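Side-chain contacts in uncharacterized conserved protein (Ruegeria pomeroyi DSS-3, PDB 3IUS), which is of unknown function but, as a member of the NAD-dependent epimerase/dehydratase family with a Rossmann-type domain, probably binds a nicotinamide adenine dinucleotide: residues A[11-14]-A[15-19]; A[124-127]-A[128-132]; A[219-222]-A[223-227]; A[242-245]-A[246-250]. All coordinates share one frame; numbering follows the deposited sequence. Where two conformers were deposited one is given.

Contact 1 (A[11-14]-A[15-19]). With EDO (1,2-ethanediol), chain E.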
ATOM      1  N   PHE A  11      -3.057 -12.833   2.313  1.00 18.04           N
ATOM      2  CA  PHE A  11      -2.583 -12.811   3.696  1.00 19.75           C
ATOM      3  C   PHE A  11      -2.685 -11.403   4.253  1.00 18.08           C
ATOM      4  O   PHE A  11      -2.166 -10.454   3.659  1.00 17.73           O
ATOM      5  CB  PHE A  11      -1.128 -13.284   3.786  1.00 20.32           C
ATOM      6  CG  PHE A  11      -0.935 -14.728   3.439  1.00 19.71           C
ATOM      7  CD1 PHE A  11      -1.035 -15.710   4.414  1.00 26.93           C
ATOM      8  CD2 PHE A  11      -0.642 -15.105   2.141  1.00 26.69           C
ATOM      9  CE1 PHE A  11      -0.851 -17.045   4.095  1.00 27.80           C
ATOM     10  CE2 PHE A  11      -0.458 -16.432   1.814  1.00 27.50           C
ATOM     11  CZ  PHE A  11      -0.568 -17.404   2.790  1.00 21.88           C
ATOM     12  N   GLY A  12      -3.332 -11.266   5.402  1.00 18.86           N
ATOM     13  CA  GLY A  12      -3.561  -9.953   5.970  1.00 19.73           C
ATOM     14  C   GLY A  12      -4.509  -9.178   5.081  1.00 18.61           C
ATOM     15  O   GLY A  12      -4.212  -8.064   4.648  1.00 21.18           O
ATOM     16  N   HIS A  13      -5.655  -9.790   4.800  1.00 19.86           N
ATOM     17  CA  HIS A  13      -6.681  -9.209   3.944  1.00 19.76           C
ATOM     18  C   HIS A  13      -7.310  -7.989   4.610  1.00 21.13           C
ATOM     19  O   HIS A  13      -8.359  -8.093   5.243  1.00 22.22           O
ATOM     20  CB  HIS A  13      -7.760 -10.251   3.678  1.00 18.57           C
ATOM     21  CG  HIS A  13      -8.682  -9.902   2.551  1.00 24.00           C
ATOM     22  ND1 HIS A  13      -8.352 -10.107   1.228  1.00 23.29           N
ATOM     23  CD2 HIS A  13      -9.935  -9.387   2.551  1.00 21.75           C
ATOM     24  CE1 HIS A  13      -9.357  -9.721   0.462  1.00 23.20           C
ATOM     25  NE2 HIS A  13     -10.330  -9.281   1.239  1.00 18.88           N
ATOM     26  N   GLY A  14      -6.669  -6.835   4.454  1.00 18.01           N
ATOM     27  CA  GLY A  14      -7.120  -5.622   5.114  1.00 26.24           C
ATOM     28  C   GLY A  14      -7.700  -4.586   4.168  1.00 24.27           C
ATOM     29  O   GLY A  14      -8.301  -4.923   3.152  1.00 18.30           O
ATOM     30  N   TYR A  15      -7.504  -3.319   4.514  1.00 25.91           N
ATOM     31  CA  TYR A  15      -8.091  -2.200   3.787  1.00 26.61           C
ATOM     32  C   TYR A  15      -7.920  -2.302   2.270  1.00 24.46           C
ATOM     33  O   TYR A  15      -8.900  -2.255   1.526  1.00 21.58           O
ATOM     34  CB  TYR A  15      -7.519  -0.878   4.311  1.00 26.81           C
ATOM     35  CG  TYR A  15      -8.167   0.348   3.708  1.00 23.09           C
ATOM     36  CD1 TYR A  15      -9.424   0.773   4.128  1.00 27.27           C
ATOM     37  CD2 TYR A  15      -7.522   1.079   2.723  1.00 20.10           C
ATOM     38  CE1 TYR A  15     -10.021   1.893   3.569  1.00 30.81           C
ATOM     39  CE2 TYR A  15      -8.107   2.195   2.160  1.00 23.56           C
ATOM     40  CZ  TYR A  15      -9.353   2.601   2.586  1.00 25.73           C
ATOM     41  OH  TYR A  15      -9.929   3.713   2.019  1.00 21.53           O
ATOM     42  N   THR A  16      -6.676  -2.452   1.825  1.00 16.93           N
ATOM     43  CA  THR A  16      -6.360  -2.502   0.401  1.00 20.26           C
ATOM     44  C   THR A  16      -6.892  -3.760  -0.280  1.00 18.44           C
ATOM     45  O   THR A  16      -7.569  -3.678  -1.303  1.00 17.36           O
ATOM     46  CB  THR A  16      -4.840  -2.391   0.164  1.00 21.29           C
ATOM     47  OG1 THR A  16      -4.396  -1.087   0.560  1.00 23.92           O
ATOM     48  CG2 THR A  16      -4.491  -2.617  -1.300  1.00 18.15           C
ATOM     49  N   ALA A  17      -6.579  -4.921   0.282  1.00 17.22           N
ATOM     50  CA  ALA A  17      -6.977  -6.194  -0.316  1.00 17.06           C
ATOM     51  C   ALA A  17      -8.501  -6.343  -0.424  1.00 18.88           C
ATOM     52  O   ALA A  17      -9.003  -7.000  -1.331  1.00 17.37           O
ATOM     53  CB  ALA A  17      -6.375  -7.358   0.470  1.00 17.28           C
ATOM     54  N   ARG A  18      -9.233  -5.724   0.499  1.00 17.50           N
ATOM     55  CA  ARG A  18     -10.694  -5.781   0.480  1.00 17.74           C
ATOM     56  C   ARG A  18     -11.302  -5.033  -0.702  1.00 17.51           C
ATOM     57  O   ARG A  18     -12.319  -5.460  -1.252  1.00 17.63           O
ATOM     58  CB  ARG A  18     -11.276  -5.279   1.804  1.00 18.04           C
ATOM     59  CG  ARG A  18     -11.060  -6.264   2.936  1.00 18.37           C
ATOM     60  CD  ARG A  18     -11.352  -5.658   4.289  1.00 20.49           C
ATOM     61  NE  ARG A  18     -10.697  -6.431   5.338  1.00 21.74           N
ATOM     62  CZ  ARG A  18     -10.826  -6.199   6.638  1.00 27.51           C
ATOM     63  NH1 ARG A  18     -11.600  -5.207   7.061  1.00 27.94           N
ATOM     64  NH2 ARG A  18     -10.180  -6.962   7.514  1.00 25.77           N
ATOM     65  N   VAL A  19     -10.694  -3.917  -1.097  1.00 17.80           N
ATOM     66  CA  VAL A  19     -11.180  -3.204  -2.269  0.50 16.96           C
ATOM     67  C   VAL A  19     -10.962  -4.054  -3.514  1.00 16.80           C
ATOM     68  O   VAL A  19     -11.821  -4.098  -4.392  1.00 21.05           O
ATOM     69  CB  VAL A  19     -10.531  -1.816  -2.445  0.50 21.64           C
ATOM     70  CG1 VAL A  19     -10.652  -1.006  -1.165  0.50 16.84           C
ATOM     71  CG2 VAL A  19      -9.088  -1.948  -2.875  0.50 22.72           C
TER
HETATM   72  C1  EDO E 286     -14.160  -1.242  -4.107  1.00 38.95           C
HETATM   73  O1  EDO E 286     -13.855  -2.404  -4.971  1.00 27.60           O
HETATM   74  C2  EDO E 286     -14.782  -1.562  -2.778  1.00 37.62           C
HETATM   75  O2  EDO E 286     -14.592  -1.052  -1.478  1.00 33.96           O
HETATM   76  O   HOH W   1      -4.745  -5.461   2.611  1.00 14.73           O
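His13 and Arg18 meet across the turn that joins strand 7-11 to helix 15-24, a strand-turn-helix whose Gly12, Gly14 and Ala17 fit the GxGxxA pattern of Rossmann-type dinucleotide folds; a cofactor site here is inferred from the family. With CG anti to the backbone N (chi1 -165°), the imidazole reaches forward over the first helical turn. One ring face then lies on the backbone, with Arg18 N 3.7 Å above the plane and offset toward the rim. Ala17 suits this place because its methyl is small: CB meets ND1 of His13 at 3.5 Å. Ring and guanidinium planes lie 29° apart, and Arg18 CG comes against His13 CD2 at 3.3 Å. From there the extended arginine chain runs past Gly14, and its NE donates to His13 O at 2.9 Å, tilted from the carbonyl plane, while NH2 adds a weak second bond to the same oxygen. NH2 also bonds Gln40. The imidazole nitrogens are satisfied by serines: ND1 by Ser10, NE2 by Ser21 and Ser47. Gly12, with a phi of 67°, takes a backbone shape that glycine adopts easily. In the first turn Arg18 N donates to Gly14 O at 2.9 Å. One water accepts from both Gly14 N and Ala17 N, each 3.0 Å away.

Contact 2 (A[124-127]-A[128-132]); sequences TAAR and GRWRV
Trp130 folds back over Ala126 and Arg127, the residues four and three places before it. Its CB sits 3.6 Å from Ala126 O. With CG anti to its own carbonyl carbon (chi1 -58°), the indole leans back along the helix toward the N-terminal end. CG then rides close to Ala126 O, at 3.1 Å, and the oxygen lies beneath one face of the indole, offset toward the rim. CD1, CD2 and NE1 pass over the same carbonyl. Farther out, CZ2 of Trp130 rests on CB of Ala126 at 3.8 Å, a small apolar group well matched to the flat ring. The other rim of the indole turns to Arg127: CZ3 touches CD of Arg127 at 3.6 Å, and CE3 meets NH2 of Arg127 at the same distance.

All this happens in the opening turn of helix 126-140, where Ala125 holds the N-cap position and Trp130 N donates to Ala126 O at 2.8 Å. Arg127 curls toward the indole through bends at chi2 and chi3, so that its guanidinium meets the ring edge to edge, the two planes 68° apart; NH2 also makes a weak bond to Pro73 O. Arg129 bends at chi3 and lays one face of its guanidinium over Ala126 CA, which lies 3.5 Å from that plane. Arg131 sends its NH1 to a weak bond with Tyr100 OH of strand 97-103. NH2 of Arg131 stays 4.8 Å from NH1 of Arg127, near enough that the two like charges may repel mildly.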
ATOM      1  N   THR A 124      16.455   4.633   5.838  1.00 22.28           N
ATOM      2  CA  THR A 124      17.182   5.233   6.947  1.00 26.69           C
ATOM      3  C   THR A 124      16.665   4.799   8.316  1.00 25.58           C
ATOM      4  O   THR A 124      17.227   5.182   9.337  1.00 27.15           O
ATOM      5  CB  THR A 124      17.196   6.775   6.861  1.00 29.52           C
ATOM      6  OG1 THR A 124      15.861   7.277   6.965  1.00 26.45           O
ATOM      7  CG2 THR A 124      17.810   7.231   5.544  1.00 32.84           C
ATOM      8  N   ALA A 125      15.602   4.002   8.337  1.00 24.07           N
ATOM      9  CA  ALA A 125      15.034   3.555   9.605  1.00 26.38           C
ATOM     10  C   ALA A 125      14.702   2.066   9.587  1.00 24.68           C
ATOM     11  O   ALA A 125      14.719   1.433   8.534  1.00 18.58           O
ATOM     12  CB  ALA A 125      13.803   4.383   9.964  1.00 25.96           C
ATOM     13  N   ALA A 126      14.403   1.515  10.759  1.00 29.07           N
ATOM     14  CA  ALA A 126      14.190   0.077  10.907  1.00 26.99           C
ATOM     15  C   ALA A 126      13.082  -0.469  10.009  1.00 20.65           C
ATOM     16  O   ALA A 126      13.251  -1.499   9.354  1.00 18.52           O
ATOM     17  CB  ALA A 126      13.916  -0.270  12.364  1.00 28.65           C
ATOM     18  N   ARG A 127      11.946   0.222   9.981  1.00 21.21           N
ATOM     19  CA  ARG A 127      10.815  -0.212   9.167  1.00 22.04           C
ATOM     20  C   ARG A 127      11.211  -0.369   7.702  1.00 15.10           C
ATOM     21  O   ARG A 127      10.866  -1.358   7.060  1.00 18.58           O
ATOM     22  CB  ARG A 127       9.645   0.764   9.302  1.00 23.51           C
ATOM     23  CG  ARG A 127       8.994   0.745  10.669  1.00 38.46           C
ATOM     24  CD  ARG A 127       8.349  -0.608  10.955  1.00 51.71           C
ATOM     25  NE  ARG A 127       6.980  -0.684  10.447  1.00 59.60           N
ATOM     26  CZ  ARG A 127       6.371  -1.811  10.091  1.00 58.39           C
ATOM     27  NH1 ARG A 127       5.126  -1.775   9.639  1.00 61.73           N
ATOM     28  NH2 ARG A 127       7.009  -2.972  10.171  1.00 54.03           N
ATOM     29  N   GLY A 128      11.933   0.615   7.176  1.00 14.82           N
ATOM     30  CA  GLY A 128      12.401   0.559   5.806  1.00 17.35           C
ATOM     31  C   GLY A 128      13.370  -0.583   5.568  1.00 14.57           C
ATOM     32  O   GLY A 128      13.339  -1.218   4.511  1.00 14.52           O
ATOM     33  N   ARG A 129      14.250  -0.833   6.536  1.00 18.89           N
ATOM     34  CA  ARG A 129      15.198  -1.944   6.414  1.00 14.66           C
ATOM     35  C   ARG A 129      14.463  -3.285   6.438  1.00 17.80           C
ATOM     36  O   ARG A 129      14.829  -4.218   5.716  1.00 14.92           O
ATOM     37  CB  ARG A 129      16.271  -1.903   7.506  1.00 14.68           C
ATOM     38  CG  ARG A 129      17.266  -0.759   7.363  1.00 17.44           C
ATOM     39  CD  ARG A 129      18.475  -0.953   8.275  1.00 22.88           C
ATOM     40  NE  ARG A 129      18.096  -1.262   9.649  1.00 23.29           N
ATOM     41  CZ  ARG A 129      17.872  -0.344  10.582  1.00 24.53           C
ATOM     42  NH1 ARG A 129      17.998   0.940  10.289  1.00 25.07           N
ATOM     43  NH2 ARG A 129      17.529  -0.712  11.809  1.00 36.42           N
ATOM     44  N   TRP A 130      13.426  -3.381   7.264  1.00 15.16           N
ATOM     45  CA  TRP A 130      12.647  -4.616   7.331  1.00 23.52           C
ATOM     46  C   TRP A 130      11.908  -4.865   6.016  1.00 15.37           C
ATOM     47  O   TRP A 130      11.768  -6.014   5.582  1.00 19.48           O
ATOM     48  CB  TRP A 130      11.655  -4.597   8.497  1.00 20.27           C
ATOM     49  CG  TRP A 130      12.291  -4.395   9.838  1.00 19.18           C
ATOM     50  CD1 TRP A 130      13.608  -4.563  10.159  1.00 21.33           C
ATOM     51  CD2 TRP A 130      11.631  -4.003  11.047  1.00 21.79           C
ATOM     52  NE1 TRP A 130      13.807  -4.291  11.489  1.00 24.94           N
ATOM     53  CE2 TRP A 130      12.610  -3.944  12.057  1.00 23.02           C
ATOM     54  CE3 TRP A 130      10.306  -3.693  11.372  1.00 27.64           C
ATOM     55  CZ2 TRP A 130      12.309  -3.585  13.370  1.00 27.03           C
ATOM     56  CZ3 TRP A 130      10.008  -3.336  12.678  1.00 29.46           C
ATOM     57  CH2 TRP A 130      11.006  -3.288  13.660  1.00 30.05           C
ATOM     58  N   ARG A 131      11.435  -3.789   5.388  1.00 15.18           N
ATOM     59  CA  ARG A 131      10.795  -3.895   4.079  1.00 15.09           C
ATOM     60  C   ARG A 131      11.784  -4.419   3.050  1.00 16.23           C
ATOM     61  O   ARG A 131      11.458  -5.312   2.274  1.00 14.98           O
ATOM     62  CB  ARG A 131      10.244  -2.548   3.616  1.00 26.05           C
ATOM     63  CG  ARG A 131       8.947  -2.144   4.278  1.00 27.15           C
ATOM     64  CD  ARG A 131       7.788  -3.019   3.820  1.00 25.68           C
ATOM     65  NE  ARG A 131       6.558  -2.636   4.504  1.00 22.61           N
ATOM     66  CZ  ARG A 131       5.392  -3.255   4.356  1.00 19.70           C
ATOM     67  NH1 ARG A 131       5.289  -4.294   3.539  1.00 19.32           N
ATOM     68  NH2 ARG A 131       4.328  -2.834   5.025  1.00 20.54           N
ATOM     69  N   VAL A 132      12.992  -3.856   3.037  1.00 17.92           N
ATOM     70  CA  VAL A 132      14.010  -4.315   2.091  1.00 16.28           C
ATOM     71  C   VAL A 132      14.324  -5.794   2.302  1.00 14.78           C
ATOM     72  O   VAL A 132      14.440  -6.556   1.334  1.00 14.78           O
ATOM     73  CB  VAL A 132      15.306  -3.492   2.198  1.00 15.32           C
ATOM     74  CG1 VAL A 132      16.430  -4.182   1.418  1.00 17.73           C
ATOM     75  CG2 VAL A 132      15.075  -2.067   1.701  1.00 16.99           C
TER

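Contact 3 (A[219-222]-A[223-227]); sequences IAYA and AELQG
This is an i to i+4 aromatic-aliphatic contact, Tyr221 with Leu225, in the last turns of helix 215-226, on the side that packs against helix 273-282. Leu225 comes over one face of the phenol: its CG is 4.2 Å from the ring centroid and 18° off the normal, a CH-pi contact displaced toward the rim. The CD1 branch reaches CE2 of Tyr221 at 3.6 Å, while CD2 lies farther along, near CZ and OH. Tyr221 is brought into position by a CG anti to its backbone N (chi1 -165°), which sends the ring toward the residues that follow. A broad ring and a branched leucine suit this side, since both also touch Leu277 of the neighbouring helix.

Glu224 approaches the edge of the same ring. Its extended chain sets OE1 3.6 Å from CD1 of Tyr221, near the ring plane, with the carboxylate turned almost perpendicular at 83°; the ring hydrogens there carry slight positive charge, which probably makes the approach mildly favourable.

Regular helix bonds run beneath, Leu225 N to Tyr221 O at 2.9 Å among them, and a Schellman motif then closes the helix. Gly227 takes a positive phi that glycine adopts without strain, and its N donates to Glu224 O at 3.1 Å. Gln281 of helix 273-282 donates through NE2 to both Leu225 O and Gln226 OE1.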
ATOM      1  N   ILE A 219      -4.078  18.615   4.235  1.00 16.21           N
ATOM      2  CA  ILE A 219      -4.854  19.108   5.365  1.00 19.79           C
ATOM      3  C   ILE A 219      -5.531  20.431   5.021  1.00 24.88           C
ATOM      4  O   ILE A 219      -6.726  20.619   5.273  1.00 18.33           O
ATOM      5  CB  ILE A 219      -3.939  19.292   6.587  1.00 19.31           C
ATOM      6  CG1 ILE A 219      -3.485  17.931   7.120  1.00 28.09           C
ATOM      7  CG2 ILE A 219      -4.632  20.122   7.673  1.00 16.89           C
ATOM      8  CD1 ILE A 219      -2.456  18.014   8.229  1.00 27.61           C
ATOM      9  N   ALA A 220      -4.769  21.351   4.439  1.00 21.97           N
ATOM     10  CA  ALA A 220      -5.325  22.640   4.050  1.00 18.35           C
ATOM     11  C   ALA A 220      -6.474  22.490   3.053  1.00 17.08           C
ATOM     12  O   ALA A 220      -7.498  23.144   3.171  1.00 16.68           O
ATOM     13  CB  ALA A 220      -4.235  23.543   3.476  1.00 16.21           C
ATOM     14  N   TYR A 221      -6.301  21.621   2.060  1.00 16.17           N
ATOM     15  CA  TYR A 221      -7.314  21.485   1.017  1.00 16.14           C
ATOM     16  C   TYR A 221      -8.599  20.854   1.548  1.00 16.42           C
ATOM     17  O   TYR A 221      -9.699  21.224   1.135  1.00 16.55           O
ATOM     18  CB  TYR A 221      -6.778  20.685  -0.182  1.00 15.79           C
ATOM     19  CG  TYR A 221      -7.654  20.827  -1.404  1.00 15.72           C
ATOM     20  CD1 TYR A 221      -7.934  22.082  -1.937  1.00 26.19           C
ATOM     21  CD2 TYR A 221      -8.208  19.712  -2.027  1.00 19.30           C
ATOM     22  CE1 TYR A 221      -8.738  22.222  -3.050  1.00 27.68           C
ATOM     23  CE2 TYR A 221      -9.015  19.846  -3.137  1.00 20.46           C
ATOM     24  CZ  TYR A 221      -9.270  21.100  -3.651  1.00 22.94           C
ATOM     25  OH  TYR A 221     -10.072  21.238  -4.759  1.00 24.23           O
ATOM     26  N   ALA A 222      -8.458  19.903   2.464  1.00 16.53           N
ATOM     27  CA  ALA A 222      -9.612  19.266   3.082  1.00 16.82           C
ATOM     28  C   ALA A 222     -10.415  20.326   3.843  1.00 17.17           C
ATOM     29  O   ALA A 222     -11.641  20.376   3.756  1.00 17.38           O
ATOM     30  CB  ALA A 222      -9.167  18.155   4.019  1.00 16.90           C
ATOM     31  N   ALA A 223      -9.710  21.190   4.560  1.00 17.23           N
ATOM     32  CA  ALA A 223     -10.374  22.268   5.308  1.00 17.57           C
ATOM     33  C   ALA A 223     -11.093  23.218   4.349  1.00 17.56           C
ATOM     34  O   ALA A 223     -12.241  23.602   4.572  1.00 17.85           O
ATOM     35  CB  ALA A 223      -9.370  23.024   6.158  1.00 17.61           C
ATOM     36  N   GLU A 224     -10.411  23.587   3.275  1.00 17.24           N
ATOM     37  CA  GLU A 224     -10.994  24.446   2.253  1.00 20.19           C
ATOM     38  C   GLU A 224     -12.301  23.863   1.701  1.00 17.28           C
ATOM     39  O   GLU A 224     -13.309  24.556   1.613  1.00 17.49           O
ATOM     40  CB  GLU A 224      -9.981  24.672   1.129  1.00 26.59           C
ATOM     41  CG  GLU A 224     -10.465  25.562  -0.002  1.00 32.04           C
ATOM     42  CD  GLU A 224      -9.430  25.709  -1.107  1.00 39.46           C
ATOM     43  OE1 GLU A 224      -8.229  25.510  -0.829  1.00 39.74           O
ATOM     44  OE2 GLU A 224      -9.818  26.022  -2.253  1.00 41.09           O
ATOM     45  N   LEU A 225     -12.276  22.590   1.314  1.00 19.24           N
ATOM     46  CA  LEU A 225     -13.468  21.918   0.800  1.00 17.77           C
ATOM     47  C   LEU A 225     -14.641  21.923   1.783  1.00 18.72           C
ATOM     48  O   LEU A 225     -15.806  21.963   1.376  1.00 17.73           O
ATOM     49  CB  LEU A 225     -13.135  20.482   0.407  1.00 17.10           C
ATOM     50  CG  LEU A 225     -12.309  20.356  -0.867  1.00 17.54           C
ATOM     51  CD1 LEU A 225     -11.863  18.913  -1.087  1.00 18.00           C
ATOM     52  CD2 LEU A 225     -13.094  20.867  -2.069  1.00 19.24           C
ATOM     53  N   GLN A 226     -14.323  21.877   3.072  1.00 17.81           N
ATOM     54  CA  GLN A 226     -15.328  21.713   4.113  1.00 18.23           C
ATOM     55  C   GLN A 226     -15.797  23.076   4.598  1.00 20.80           C
ATOM     56  O   GLN A 226     -16.699  23.175   5.428  1.00 19.75           O
ATOM     57  CB  GLN A 226     -14.739  20.906   5.274  1.00 20.38           C
ATOM     58  CG  GLN A 226     -15.759  20.365   6.272  1.00 21.54           C
ATOM     59  CD  GLN A 226     -16.375  19.039   5.846  1.00 24.78           C
ATOM     60  OE1 GLN A 226     -16.246  18.609   4.692  1.00 22.62           O
ATOM     61  NE2 GLN A 226     -17.043  18.378   6.782  1.00 24.72           N
ATOM     62  N   GLY A 227     -15.179  24.132   4.077  1.00 18.34           N
ATOM     63  CA  GLY A 227     -15.536  25.479   4.490  1.00 18.61           C
ATOM     64  C   GLY A 227     -15.119  25.769   5.915  1.00 18.87           C
ATOM     65  O   GLY A 227     -15.779  26.547   6.620  1.00 22.58           O
TER

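Contact 4 (A[242-245]-A[246-250]); sequences TPMA and RSFYS
Two carbonyls share the amide of Ser247: its N donates to Pro243 O at 2.9 Å and, weakly, to Met244 O at 3.0 Å. The forked bond lies in the short helix 243-247, close to the type I beta turn from Ser247 to Ser250. At the other end Thr242 is the N-cap, its OG1 accepting a weak but straight bond from Ala245 N, and its O takes the amide of Arg246 in the first regular helical bond. Proline suits the first turn, where a residue needs no N-H for the helix pattern.

Met244, present as selenomethionine, and Phe248 make the main side-chain contact, on the exposed surface. Their side chains run aslant to each other. CG of Met244 stands anti to the backbone N (chi1 -174°), and a bend at chi2 turns the chain toward the ring. There CE touches CZ of Phe248 at 3.6 Å. The SE atom is 5.0 Å from the ring centroid and 40° off its normal, an oblique Met-aromatic contact that a flexible, polarisable chain makes easily.

Ala245 O serves two neighbours. Phe248 N gives it a weak hydrogen bond, and Ala245 O lies in the plane of the Tyr249 ring, at its edge, 3.6 Å from CD2. Tyr249 also meets Phe180 edge to face, and its O accepts from Lys175 NZ. Beyond it Ser250 folds back, and its OG donates to Ser247 O at 2.7 Å from 35° out of the carbonyl plane.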
ATOM      1  N   THR A 242       7.083  12.731  18.673  1.00 27.40           N
ATOM      2  CA  THR A 242       7.656  11.477  19.124  1.00 25.51           C
ATOM      3  C   THR A 242       8.635  11.022  18.053  1.00 24.75           C
ATOM      4  O   THR A 242       8.551  11.467  16.907  1.00 24.75           O
ATOM      5  CB  THR A 242       6.574  10.399  19.307  1.00 23.14           C
ATOM      6  OG1 THR A 242       6.040  10.039  18.028  1.00 25.64           O
ATOM      7  CG2 THR A 242       5.447  10.922  20.197  1.00 22.95           C
ATOM      8  N   PRO A 243       9.581  10.152  18.425  1.00 22.23           N
ATOM      9  CA  PRO A 243      10.558   9.625  17.466  1.00 21.90           C
ATOM     10  C   PRO A 243       9.901   9.073  16.205  1.00 24.21           C
ATOM     11  O   PRO A 243      10.368   9.365  15.108  1.00 22.15           O
ATOM     12  CB  PRO A 243      11.246   8.513  18.255  1.00 22.87           C
ATOM     13  CG  PRO A 243      11.174   8.984  19.676  1.00 21.56           C
ATOM     14  CD  PRO A 243       9.847   9.686  19.799  1.00 20.19           C
HETATM   15  N   MSE A 244       8.832   8.297  16.358  1.00 27.00           N
HETATM   16  CA  MSE A 244       8.125   7.741  15.208  1.00 26.79           C
HETATM   17  C   MSE A 244       7.620   8.842  14.278  1.00 24.38           C
HETATM   18  O   MSE A 244       7.902   8.830  13.085  1.00 23.74           O
HETATM   19  CB  MSE A 244       6.958   6.865  15.665  1.00 26.60           C
HETATM   20  CG  MSE A 244       6.255   6.125  14.536  1.00 32.51           C
HETATM   21 SE   MSE A 244       7.452   4.960  13.514  0.65 58.02          SE
HETATM   22  CE  MSE A 244       6.088   3.979  12.516  1.00 48.05           C
ATOM     23  N   ALA A 245       6.878   9.797  14.834  1.00 24.98           N
ATOM     24  CA  ALA A 245       6.339  10.893  14.041  1.00 27.92           C
ATOM     25  C   ALA A 245       7.459  11.635  13.321  1.00 23.43           C
ATOM     26  O   ALA A 245       7.333  11.992  12.148  1.00 26.24           O
ATOM     27  CB  ALA A 245       5.541  11.851  14.930  1.00 25.81           C
ATOM     28  N   ARG A 246       8.561  11.857  14.030  1.00 21.49           N
ATOM     29  CA  ARG A 246       9.699  12.575  13.474  1.00 24.72           C
ATOM     30  C   ARG A 246      10.341  11.797  12.330  1.00 26.36           C
ATOM     31  O   ARG A 246      10.843  12.389  11.375  1.00 23.16           O
ATOM     32  CB  ARG A 246      10.740  12.842  14.565  1.00 30.77           C
ATOM     33  CG  ARG A 246      12.077  13.346  14.050  1.00 37.80           C
ATOM     34  CD  ARG A 246      13.053  13.571  15.192  1.00 44.99           C
ATOM     35  NE  ARG A 246      12.488  14.457  16.206  1.00 53.20           N
ATOM     36  CZ  ARG A 246      12.591  15.783  16.181  1.00 57.04           C
ATOM     37  NH1 ARG A 246      13.248  16.377  15.192  1.00 55.53           N
ATOM     38  NH2 ARG A 246      12.042  16.512  17.145  1.00 56.01           N
ATOM     39  N   SER A 247      10.315  10.473  12.430  1.00 24.77           N
ATOM     40  CA  SER A 247      10.973   9.615  11.450  0.50 26.15           C
ATOM     41  C   SER A 247      10.371   9.767  10.055  1.00 31.33           C
ATOM     42  O   SER A 247      11.025   9.469   9.052  1.00 31.62           O
ATOM     43  CB  SER A 247      10.914   8.149  11.891  0.50 24.08           C
ATOM     44  OG  SER A 247      11.771   7.343  11.100  0.50 28.40           O
ATOM     45  N   PHE A 248       9.127  10.229   9.990  1.00 29.19           N
ATOM     46  CA  PHE A 248       8.458  10.387   8.700  1.00 35.45           C
ATOM     47  C   PHE A 248       8.911  11.643   7.966  1.00 35.96           C
ATOM     48  O   PHE A 248       8.731  11.765   6.754  1.00 40.95           O
ATOM     49  CB  PHE A 248       6.938  10.386   8.870  1.00 43.75           C
ATOM     50  CG  PHE A 248       6.384   9.066   9.316  1.00 46.42           C
ATOM     51  CD1 PHE A 248       6.641   7.913   8.589  1.00 49.86           C
ATOM     52  CD2 PHE A 248       5.607   8.976  10.457  1.00 44.40           C
ATOM     53  CE1 PHE A 248       6.135   6.692   8.994  1.00 49.50           C
ATOM     54  CE2 PHE A 248       5.096   7.758  10.867  1.00 49.83           C
ATOM     55  CZ  PHE A 248       5.360   6.615  10.134  1.00 51.11           C
ATOM     56  N   TYR A 249       9.501  12.571   8.709  1.00 21.78           N
ATOM     57  CA  TYR A 249       9.995  13.813   8.137  1.00 20.77           C
ATOM     58  C   TYR A 249      11.511  13.778   7.979  1.00 28.27           C
ATOM     59  O   TYR A 249      12.147  14.818   7.809  1.00 35.58           O
ATOM     60  CB  TYR A 249       9.584  15.000   9.015  1.00 21.65           C
ATOM     61  CG  TYR A 249       8.112  15.341   8.946  1.00 24.80           C
ATOM     62  CD1 TYR A 249       7.638  16.286   8.041  1.00 21.29           C
ATOM     63  CD2 TYR A 249       7.194  14.719   9.782  1.00 30.51           C
ATOM     64  CE1 TYR A 249       6.291  16.600   7.973  1.00 28.57           C
ATOM     65  CE2 TYR A 249       5.844  15.029   9.721  1.00 35.74           C
ATOM     66  CZ  TYR A 249       5.399  15.968   8.814  1.00 34.84           C
ATOM     67  OH  TYR A 249       4.060  16.277   8.753  1.00 39.32           O
ATOM     68  N   SER A 250      12.086  12.580   8.031  1.00 28.59           N
ATOM     69  CA  SER A 250      13.537  12.430   7.960  1.00 27.29           C
ATOM     70  C   SER A 250      13.994  11.944   6.590  1.00 22.74           C
ATOM     71  O   SER A 250      15.187  11.810   6.345  1.00 23.69           O
ATOM     72  CB  SER A 250      14.035  11.460   9.034  1.00 34.31           C
ATOM     73  OG  SER A 250      13.601  10.138   8.760  1.00 34.68           O
TER

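Overall arrangement
Along the chain the four contacts follow in series, each local to a helix or its end. Contact 1 opens helix 15-24 directly after strand 7-11 of the large parallel sheet, in the Rossmann-like part; contact 2 starts helix 126-140, and the centres of contacts 1 and 2 are about 22 Å apart. Contact 3 lies in the last turns of helix 215-226, its centre about 25 Å from the centre of the chain. Contact 4 covers the short helix 243-247. Contacts 2 and 4 are neighbours, their centres about 14 Å apart, and they touch, Thr124 OG1 lying 4.1 Å from Ser250 OG. Later chain thus returns to pack on the start of helix 126-140, joining parts distant in sequence.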